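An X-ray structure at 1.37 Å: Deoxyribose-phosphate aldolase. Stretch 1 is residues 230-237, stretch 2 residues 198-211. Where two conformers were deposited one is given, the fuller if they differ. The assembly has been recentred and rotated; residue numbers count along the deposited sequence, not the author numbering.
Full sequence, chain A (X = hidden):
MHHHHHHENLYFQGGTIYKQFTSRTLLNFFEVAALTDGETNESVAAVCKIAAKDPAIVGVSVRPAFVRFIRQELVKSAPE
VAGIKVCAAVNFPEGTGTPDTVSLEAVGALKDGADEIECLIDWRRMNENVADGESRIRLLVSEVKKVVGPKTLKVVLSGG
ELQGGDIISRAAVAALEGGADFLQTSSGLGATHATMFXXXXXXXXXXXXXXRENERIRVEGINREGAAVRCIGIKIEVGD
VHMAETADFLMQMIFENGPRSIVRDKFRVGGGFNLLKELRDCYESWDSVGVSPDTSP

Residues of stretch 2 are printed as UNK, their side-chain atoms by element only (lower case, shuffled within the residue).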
# COMPACT_ATOMS: atom_id res chain seq x y z
N ARG A 230 -17.19 2.53 -11.44
CA ARG A 230 -16.85 1.34 -10.66
C ARG A 230 -15.33 1.17 -10.58
O ARG A 230 -14.59 1.77 -11.36
CB ARG A 230 -17.50 0.10 -11.28
CG ARG A 230 -16.89 -0.32 -12.62
CD ARG A 230 -17.65 -1.47 -13.30
NE ARG A 230 -16.88 -2.02 -14.42
CZ ARG A 230 -16.83 -1.50 -15.65
NH1 ARG A 230 -17.51 -0.39 -15.93
NH2 ARG A 230 -16.08 -2.10 -16.60
N CYS A 231 -14.89 0.35 -9.62
CA CYS A 231 -13.47 0.10 -9.39
C CYS A 231 -12.96 -0.84 -10.46
O CYS A 231 -13.54 -1.91 -10.66
CB CYS A 231 -13.27 -0.56 -8.02
SG CYS A 231 -11.54 -0.92 -7.59
N ILE A 232 -11.89 -0.44 -11.15
CA ILE A 232 -11.29 -1.28 -12.20
C ILE A 232 -9.78 -1.35 -12.01
O ILE A 232 -9.10 -0.35 -11.83
CB ILE A 232 -11.66 -0.80 -13.62
CG1 ILE A 232 -13.19 -0.76 -13.77
CG2 ILE A 232 -11.06 -1.74 -14.67
CD1 ILE A 232 -13.70 -0.01 -14.98
N GLY A 233 -9.26 -2.57 -12.03
CA GLY A 233 -7.86 -2.76 -11.83
C GLY A 233 -7.06 -3.04 -13.06
O GLY A 233 -7.59 -3.26 -14.16
N ILE A 234 -5.74 -2.98 -12.90
CA ILE A 234 -4.81 -3.37 -13.97
C ILE A 234 -3.92 -4.49 -13.45
O ILE A 234 -3.41 -4.43 -12.32
CB ILE A 234 -3.93 -2.21 -14.49
CG1 ILE A 234 -3.14 -2.65 -15.72
CG2 ILE A 234 -2.95 -1.76 -13.45
CD1 ILE A 234 -2.34 -1.54 -16.34
N LYS A 235 -3.78 -5.52 -14.27
CA LYS A 235 -2.87 -6.64 -14.02
C LYS A 235 -1.78 -6.64 -15.07
O LYS A 235 -2.07 -6.74 -16.28
CB LYS A 235 -3.60 -7.98 -14.02
CG LYS A 235 -2.70 -9.19 -13.91
CD LYS A 235 -3.41 -10.47 -13.62
CE LYS A 235 -2.48 -11.66 -13.68
NZ LYS A 235 -3.16 -12.94 -13.30
N ILE A 236 -0.53 -6.50 -14.62
CA ILE A 236 0.64 -6.48 -15.47
C ILE A 236 1.21 -7.90 -15.45
O ILE A 236 1.67 -8.39 -14.42
CB ILE A 236 1.66 -5.45 -14.97
CG1 ILE A 236 1.05 -4.04 -14.95
CG2 ILE A 236 2.89 -5.45 -15.85
CD1 ILE A 236 1.96 -2.93 -14.47
N GLU A 237 1.04 -8.58 -16.58
CA GLU A 237 1.52 -9.97 -16.75
C GLU A 237 2.89 -9.89 -17.42
O GLU A 237 3.02 -9.35 -18.52
CB GLU A 237 0.51 -10.79 -17.55
CG GLU A 237 0.80 -12.30 -17.63
CD GLU A 237 1.91 -12.66 -18.60
OE1 GLU A 237 2.76 -13.46 -18.18
OE2 GLU A 237 1.91 -12.14 -19.75
N UNK A 198 2.71 -0.93 -23.57
CA UNK A 198 1.33 -1.40 -23.40
C UNK A 198 0.73 -0.99 -22.07
O UNK A 198 -0.47 -0.72 -21.98
o UNK A 198 1.88 -3.69 -22.64
c UNK A 198 1.65 -3.30 -25.01
c UNK A 198 1.19 -2.92 -23.63
N UNK A 199 1.53 -0.97 -21.00
CA UNK A 199 0.99 -0.52 -19.71
C UNK A 199 0.56 0.95 -19.79
O UNK A 199 -0.44 1.35 -19.20
c UNK A 199 1.57 -0.07 -17.25
c UNK A 199 2.00 -0.78 -18.56
c UNK A 199 2.17 -2.28 -18.34
N UNK A 200 1.33 1.77 -20.50
CA UNK A 200 0.96 3.17 -20.68
C UNK A 200 -0.39 3.33 -21.41
O UNK A 200 -1.27 4.06 -20.96
n UNK A 200 1.73 5.86 -22.96
c UNK A 200 1.84 5.34 -21.69
c UNK A 200 1.48 7.15 -22.89
n UNK A 200 1.40 7.49 -21.61
c UNK A 200 1.60 6.37 -20.84
c UNK A 200 2.10 3.90 -21.42
N UNK A 201 -0.57 2.58 -22.49
CA UNK A 201 -1.83 2.63 -23.23
C UNK A 201 -3.02 2.17 -22.43
O UNK A 201 -4.09 2.77 -22.47
c UNK A 201 -0.94 1.55 -26.86
c UNK A 201 -1.72 1.83 -24.54
c UNK A 201 -0.79 2.39 -25.60
c UNK A 201 -1.10 3.86 -25.89
N UNK A 202 -2.84 1.07 -21.70
CA UNK A 202 -3.90 0.56 -20.86
C UNK A 202 -4.26 1.57 -19.76
O UNK A 202 -5.44 1.78 -19.46
c UNK A 202 -3.51 -0.83 -20.30
c UNK A 202 -2.88 -3.19 -21.13
c UNK A 202 -4.52 -1.28 -19.23
c UNK A 202 -3.50 -1.83 -21.46
N UNK A 203 -3.25 2.19 -19.16
CA UNK A 203 -3.47 3.19 -18.13
C UNK A 203 -4.26 4.37 -18.65
O UNK A 203 -5.17 4.84 -17.97
o UNK A 203 -1.47 2.60 -16.87
c UNK A 203 -2.13 3.66 -17.56
N UNK A 204 -3.94 4.84 -19.86
CA UNK A 204 -4.69 5.95 -20.45
C UNK A 204 -6.15 5.54 -20.66
O UNK A 204 -7.08 6.29 -20.35
c UNK A 204 -2.74 6.99 -21.60
c UNK A 204 -5.03 7.34 -22.53
c UNK A 204 -4.11 6.35 -21.80
c UNK A 204 -1.99 7.17 -22.90
N UNK A 205 -6.36 4.35 -21.22
CA UNK A 205 -7.71 3.87 -21.46
C UNK A 205 -8.54 3.82 -20.19
O UNK A 205 -9.70 4.26 -20.16
c UNK A 205 -7.67 2.49 -22.12
N UNK A 206 -7.96 3.29 -19.13
CA UNK A 206 -8.67 3.21 -17.87
C UNK A 206 -8.95 4.59 -17.28
O UNK A 206 -10.05 4.84 -16.79
c UNK A 206 -7.71 1.20 -14.75
c UNK A 206 -8.55 2.16 -15.54
c UNK A 206 -9.98 1.68 -15.65
c UNK A 206 -7.90 2.35 -16.90
N UNK A 207 -7.97 5.50 -17.35
CA UNK A 207 -8.13 6.86 -16.83
C UNK A 207 -9.30 7.55 -17.53
O UNK A 207 -10.16 8.13 -16.88
c UNK A 207 -6.87 9.09 -16.48
n UNK A 207 -4.44 8.93 -16.05
c UNK A 207 -5.51 9.81 -16.53
c UNK A 207 -6.84 7.67 -17.06
n UNK A 207 -3.35 8.62 -18.09
n UNK A 207 -2.60 7.55 -16.22
c UNK A 207 -3.48 8.36 -16.79
N UNK A 208 -9.33 7.45 -18.85
CA UNK A 208 -10.38 8.08 -19.63
C UNK A 208 -11.73 7.44 -19.42
O UNK A 208 -12.74 8.12 -19.43
o UNK A 208 -7.48 9.79 -23.10
c UNK A 208 -8.36 8.97 -22.79
c UNK A 208 -10.01 8.09 -21.11
o UNK A 208 -8.88 8.17 -23.61
c UNK A 208 -8.82 8.97 -21.36
N UNK A 209 -11.75 6.13 -19.24
CA UNK A 209 -13.00 5.43 -19.00
C UNK A 209 -13.62 5.88 -17.67
O UNK A 209 -14.85 6.08 -17.56
c UNK A 209 -15.58 1.91 -17.50
c UNK A 209 -16.41 1.76 -18.60
c UNK A 209 -14.41 2.61 -17.63
c UNK A 209 -14.88 2.99 -19.94
c UNK A 209 -14.03 3.16 -18.85
c UNK A 209 -12.76 3.92 -18.99
o UNK A 209 -17.59 1.07 -18.48
c UNK A 209 -16.06 2.30 -19.82
N UNK A 210 -12.77 6.08 -16.66
CA UNK A 210 -13.24 6.52 -15.34
C UNK A 210 -13.81 7.94 -15.32
O UNK A 210 -14.69 8.23 -14.51
c UNK A 210 -11.63 5.02 -14.01
s UNK A 210 -12.90 3.81 -13.60
c UNK A 210 -12.12 6.42 -14.29
c UNK A 210 -11.86 2.66 -12.69
N UNK A 211 -13.32 8.82 -16.19
CA UNK A 211 -13.87 10.18 -16.29
C UNK A 211 -15.06 10.14 -17.25
O UNK A 211 -15.90 11.03 -17.25
c UNK A 211 -11.62 11.24 -15.87
c UNK A 211 -12.83 11.21 -16.79
c UNK A 211 -13.46 12.60 -16.89

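Position 198 carries a carbon bearing one oxygen and one carbon, out of reach of the strand: the fork of a threonine. The hydroxyl of Thr198 is satisfied elsewhere in the structure, which suits a partly exposed site. Position 199 has three carbons, forked at CB, and points toward Ile234 and Ile236: this is valine. Val199 CG2 lies 3.9 Å from Ile236 CD1, and Val199 CG1 4.3 Å from Ile234 CD1, so a compact branched side chain serves two isoleucines. At 200 one carbon leads to a five-membered ring with two nitrogens, pointing away; His200 is partly exposed, where a polar ring is at home. Position 201 has four carbons forked at the second and touches nothing on stretch 1; Leu201 is a leucine, a type that fits readily into a helix.

Position 202 has four carbons forked at the first, one arm two carbons long; a carbon meets Ile234, and the residue is isoleucine. The short arm of Ile202, CG2, meets Ile234 CD1 at 3.6 Å, apolar against apolar. Position 203 has one carbon and one oxygen near Ile234; its CA-to-CB bond points sideways, and it is serine. Ser203 OG donates to the backbone O of Val199 at 2.8 Å, one turn back, so this buried polar group is not left unpaired. Position 204 repeats the pattern of 202, out of reach; Ile204 is partly exposed and touches a crystal neighbour. The single carbon at 205, also out of reach, marks Ala205, whose methyl suits a buried site.

At 206 four carbons fork at the second and touch Ile232, giving leucine. Leu206 CD1 packs 3.6 Å from Ile232 CB, an apolar forked end against an apolar neighbour. Position 207 has three carbons, a nitrogen and a carbon with two more nitrogens; 208 has three carbons ending in two oxygens. Both are out of reach, and charge suits Arg207 and Glu208 to exposed positions.

Position 209 has one carbon, then a ring of six carbons bearing one oxygen, touching Ile232 and Arg230: tyrosine. Tyr209 CE2 lies 3.7 Å from Ile232 CD1, while Tyr209 OH accepts a nearly straight hydrogen bond from Arg230 NH1 at 2.9 Å. Position 210 is unbranched, two carbons, sulfur and carbon, the last touching Ile232 and Arg230: methionine. Met210 starts sideways, but its flexible end brings CE 3.6 Å from Ile232 CB and 3.2 Å from Arg230 O. Position 211, three carbons forked at CB, is out of reach: Val211, exposed.

The helix runs nearly antiparallel to the strand, at 172°. Ile232, Ile234 and Ile236 meet successive helical turns, and the Arg230–Tyr209 hydrogen bond joins the more exposed end of this largely apolar contact.

Stretch 2 (198-211) TVHLISIALREYMV
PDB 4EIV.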